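Local coordinates for DNA polymerase III subunit beta (Helicobacter pylori 26695, PDB 4S3I), which tethers DNA polymerases and other proteins to DNA as a sliding ring and so makes replication processive, at residues A[245-248]-A[249-253]. Residues are numbered along the deposited sequence; the frame is centred on the assembly and turned at random.
Sequences PDYQ and KILPK
Asp246 and Lys249 are joined by a salt bridge across a tight backbone turn, marked by i to i+3 bonds, in the loop between strands 233-238 and 257-262, the connection that leads from the central to the C-terminal domain of this beta sliding ring subunit. The lysine chain doubles back on itself. Its CB is 3.8 Å from Asp246 O, and CG packs on Asp246 CB at 3.7 Å. CD and CE then run past the carboxylate, each 3.9 Å from Asp246 OD2. Bends at chi2, chi3 and chi4 curl the chain round, bringing NZ to within 3.0 Å of Asp246 OD2. The ammonium meets that oxygen from above the carboxylate plane, 43° out of it, and also lies near Gln248 CB. The other carboxylate oxygen, OD1, accepts a weak hydrogen bond from Gln248 N, so both oxygens have a partner within the turn, one of them weakly bound.

The turn itself is held by backbone bonds. Ile250 N donates to Tyr247 O at 3.2 Å with an N-H...O angle of 154°, whereas the bonds from Lys249 N to Asp246 O and from Leu251 N to the carbonyls of Tyr247 and Gln248 are weak. The buried Tyr247 ring points from the turn into the protein and packs against Ser171, Val173 and Leu180, its plane tilted to that of Tyr182. Leu251 reaches Tyr182 and Leu370, so the turn is seated on strands from both domains. With its CG anti to the carbonyl carbon (chi1 -68°), Leu251 directs CD1 obliquely toward the tyrosine ring, 4.1 Å from Tyr247 CE2, while the same methyl lies 4.0 Å from Gln248 NE2.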
ATOM      1  N   PRO A 245      14.433 -24.360  22.716  1.00 52.92           N
ATOM      2  CA  PRO A 245      13.778 -25.485  23.403  1.00 58.31           C
ATOM      3  C   PRO A 245      13.674 -26.699  22.484  1.00 60.07           C
ATOM      4  O   PRO A 245      13.471 -26.513  21.280  1.00 60.56           O
ATOM      5  CB  PRO A 245      12.373 -24.943  23.697  1.00 59.30           C
ATOM      6  CG  PRO A 245      12.160 -23.831  22.677  1.00 58.15           C
ATOM      7  CD  PRO A 245      13.525 -23.215  22.520  1.00 55.47           C
ATOM      8  N   ASP A 246      13.816 -27.914  23.006  1.00 63.79           N
ATOM      9  CA  ASP A 246      13.625 -29.070  22.138  1.00 66.98           C
ATOM     10  C   ASP A 246      12.146 -29.243  21.792  1.00 64.19           C
ATOM     11  O   ASP A 246      11.318 -29.569  22.644  1.00 64.63           O
ATOM     12  CB  ASP A 246      14.213 -30.357  22.719  1.00 73.45           C
ATOM     13  CG  ASP A 246      14.407 -31.436  21.653  1.00 78.80           C
ATOM     14  OD1 ASP A 246      14.190 -31.142  20.452  1.00 75.08           O
ATOM     15  OD2 ASP A 246      14.789 -32.571  22.015  1.00 83.73           O
ATOM     16  N   TYR A 247      11.827 -29.007  20.527  1.00 59.02           N
ATOM     17  CA  TYR A 247      10.455 -29.089  20.065  1.00 57.36           C
ATOM     18  C   TYR A 247       9.951 -30.530  20.047  1.00 55.60           C
ATOM     19  O   TYR A 247       8.747 -30.771  20.096  1.00 58.03           O
ATOM     20  CB  TYR A 247      10.326 -28.455  18.678  1.00 53.82           C
ATOM     21  CG  TYR A 247      10.760 -29.335  17.524  1.00 56.50           C
ATOM     22  CD1 TYR A 247      12.086 -29.367  17.105  1.00 56.76           C
ATOM     23  CD2 TYR A 247       9.835 -30.114  16.839  1.00 60.06           C
ATOM     24  CE1 TYR A 247      12.479 -30.162  16.045  1.00 58.03           C
ATOM     25  CE2 TYR A 247      10.218 -30.911  15.782  1.00 64.72           C
ATOM     26  CZ  TYR A 247      11.541 -30.929  15.386  1.00 65.85           C
ATOM     27  OH  TYR A 247      11.922 -31.726  14.330  1.00 69.90           O
ATOM     28  N   GLN A 248      10.873 -31.484  19.972  1.00 56.15           N
ATOM     29  CA  GLN A 248      10.500 -32.891  19.879  1.00 56.78           C
ATOM     30  C   GLN A 248       9.771 -33.366  21.127  1.00 52.51           C
ATOM     31  O   GLN A 248       8.877 -34.214  21.051  1.00 51.39           O
ATOM     32  CB  GLN A 248      11.735 -33.755  19.648  1.00 64.02           C
ATOM     33  CG  GLN A 248      11.512 -34.854  18.636  1.00 76.32           C
ATOM     34  CD  GLN A 248      11.446 -34.315  17.225  1.00 83.36           C
ATOM     35  OE1 GLN A 248      12.190 -33.398  16.871  1.00 85.72           O
ATOM     36  NE2 GLN A 248      10.551 -34.873  16.413  1.00 82.33           N
ATOM     37  N   LYS A 249      10.146 -32.798  22.270  1.00 49.26           N
ATOM     38  CA  LYS A 249       9.590 -33.199  23.561  1.00 59.40           C
ATOM     39  C   LYS A 249       8.140 -32.747  23.755  1.00 59.88           C
ATOM     40  O   LYS A 249       7.443 -33.238  24.647  1.00 58.68           O
ATOM     41  CB  LYS A 249      10.469 -32.670  24.701  1.00 71.13           C
ATOM     42  CG  LYS A 249      11.980 -32.735  24.431  1.00 81.19           C
ATOM     43  CD  LYS A 249      12.596 -34.090  24.792  1.00 89.34           C
ATOM     44  CE  LYS A 249      12.385 -35.160  23.713  1.00 92.63           C
ATOM     45  NZ  LYS A 249      13.495 -35.241  22.716  1.00 94.43           N
ATOM     46  N   ILE A 250       7.692 -31.823  22.907  1.00 60.41           N
ATOM     47  CA  ILE A 250       6.350 -31.250  23.009  1.00 61.07           C
ATOM     48  C   ILE A 250       5.375 -31.881  22.017  1.00 53.00           C
ATOM     49  O   ILE A 250       4.160 -31.831  22.214  1.00 47.78           O
ATOM     50  CB  ILE A 250       6.373 -29.726  22.778  1.00 68.04           C
ATOM     51  CG1 ILE A 250       7.795 -29.183  22.954  1.00 72.56           C
ATOM     52  CG2 ILE A 250       5.380 -29.031  23.701  1.00 69.38           C
ATOM     53  CD1 ILE A 250       7.883 -27.670  23.122  1.00 72.28           C
ATOM     54  N   LEU A 251       5.911 -32.456  20.943  1.00 51.46           N
ATOM     55  CA  LEU A 251       5.088 -33.163  19.966  1.00 46.92           C
ATOM     56  C   LEU A 251       4.457 -34.388  20.615  1.00 49.50           C
ATOM     57  O   LEU A 251       5.145 -35.171  21.282  1.00 46.48           O
ATOM     58  CB  LEU A 251       5.906 -33.607  18.753  1.00 47.89           C
ATOM     59  CG  LEU A 251       6.467 -32.560  17.798  1.00 54.77           C
ATOM     60  CD1 LEU A 251       6.895 -33.210  16.482  1.00 61.42           C
ATOM     61  CD2 LEU A 251       5.452 -31.459  17.543  1.00 53.96           C
ATOM     62  N   PRO A 252       3.139 -34.554  20.436  1.00 45.11           N
ATOM     63  CA  PRO A 252       2.468 -35.770  20.911  1.00 42.93           C
ATOM     64  C   PRO A 252       3.027 -36.977  20.168  1.00 43.37           C
ATOM     65  O   PRO A 252       3.422 -36.846  19.003  1.00 43.92           O
ATOM     66  CB  PRO A 252       1.006 -35.545  20.509  1.00 43.11           C
ATOM     67  CG  PRO A 252       0.860 -34.049  20.417  1.00 43.96           C
ATOM     68  CD  PRO A 252       2.189 -33.565  19.891  1.00 41.35           C
ATOM     69  N   LYS A 253       3.063 -38.134  20.821  1.00 44.71           N
ATOM     70  CA  LYS A 253       3.656 -39.314  20.203  1.00 52.98           C
ATOM     71  C   LYS A 253       2.718 -39.894  19.162  1.00 49.71           C
ATOM     72  O   LYS A 253       3.137 -40.259  18.060  1.00 48.43           O
ATOM     73  CB  LYS A 253       3.965 -40.366  21.263  1.00 58.52           C
ATOM     74  CG  LYS A 253       4.571 -39.789  22.524  1.00 66.67           C
ATOM     75  CD  LYS A 253       4.859 -40.876  23.546  1.00 69.42           C
ATOM     76  CE  LYS A 253       5.546 -40.292  24.760  1.00 68.99           C
ATOM     77  NZ  LYS A 253       5.900 -41.352  25.733  1.00 72.38           N
TER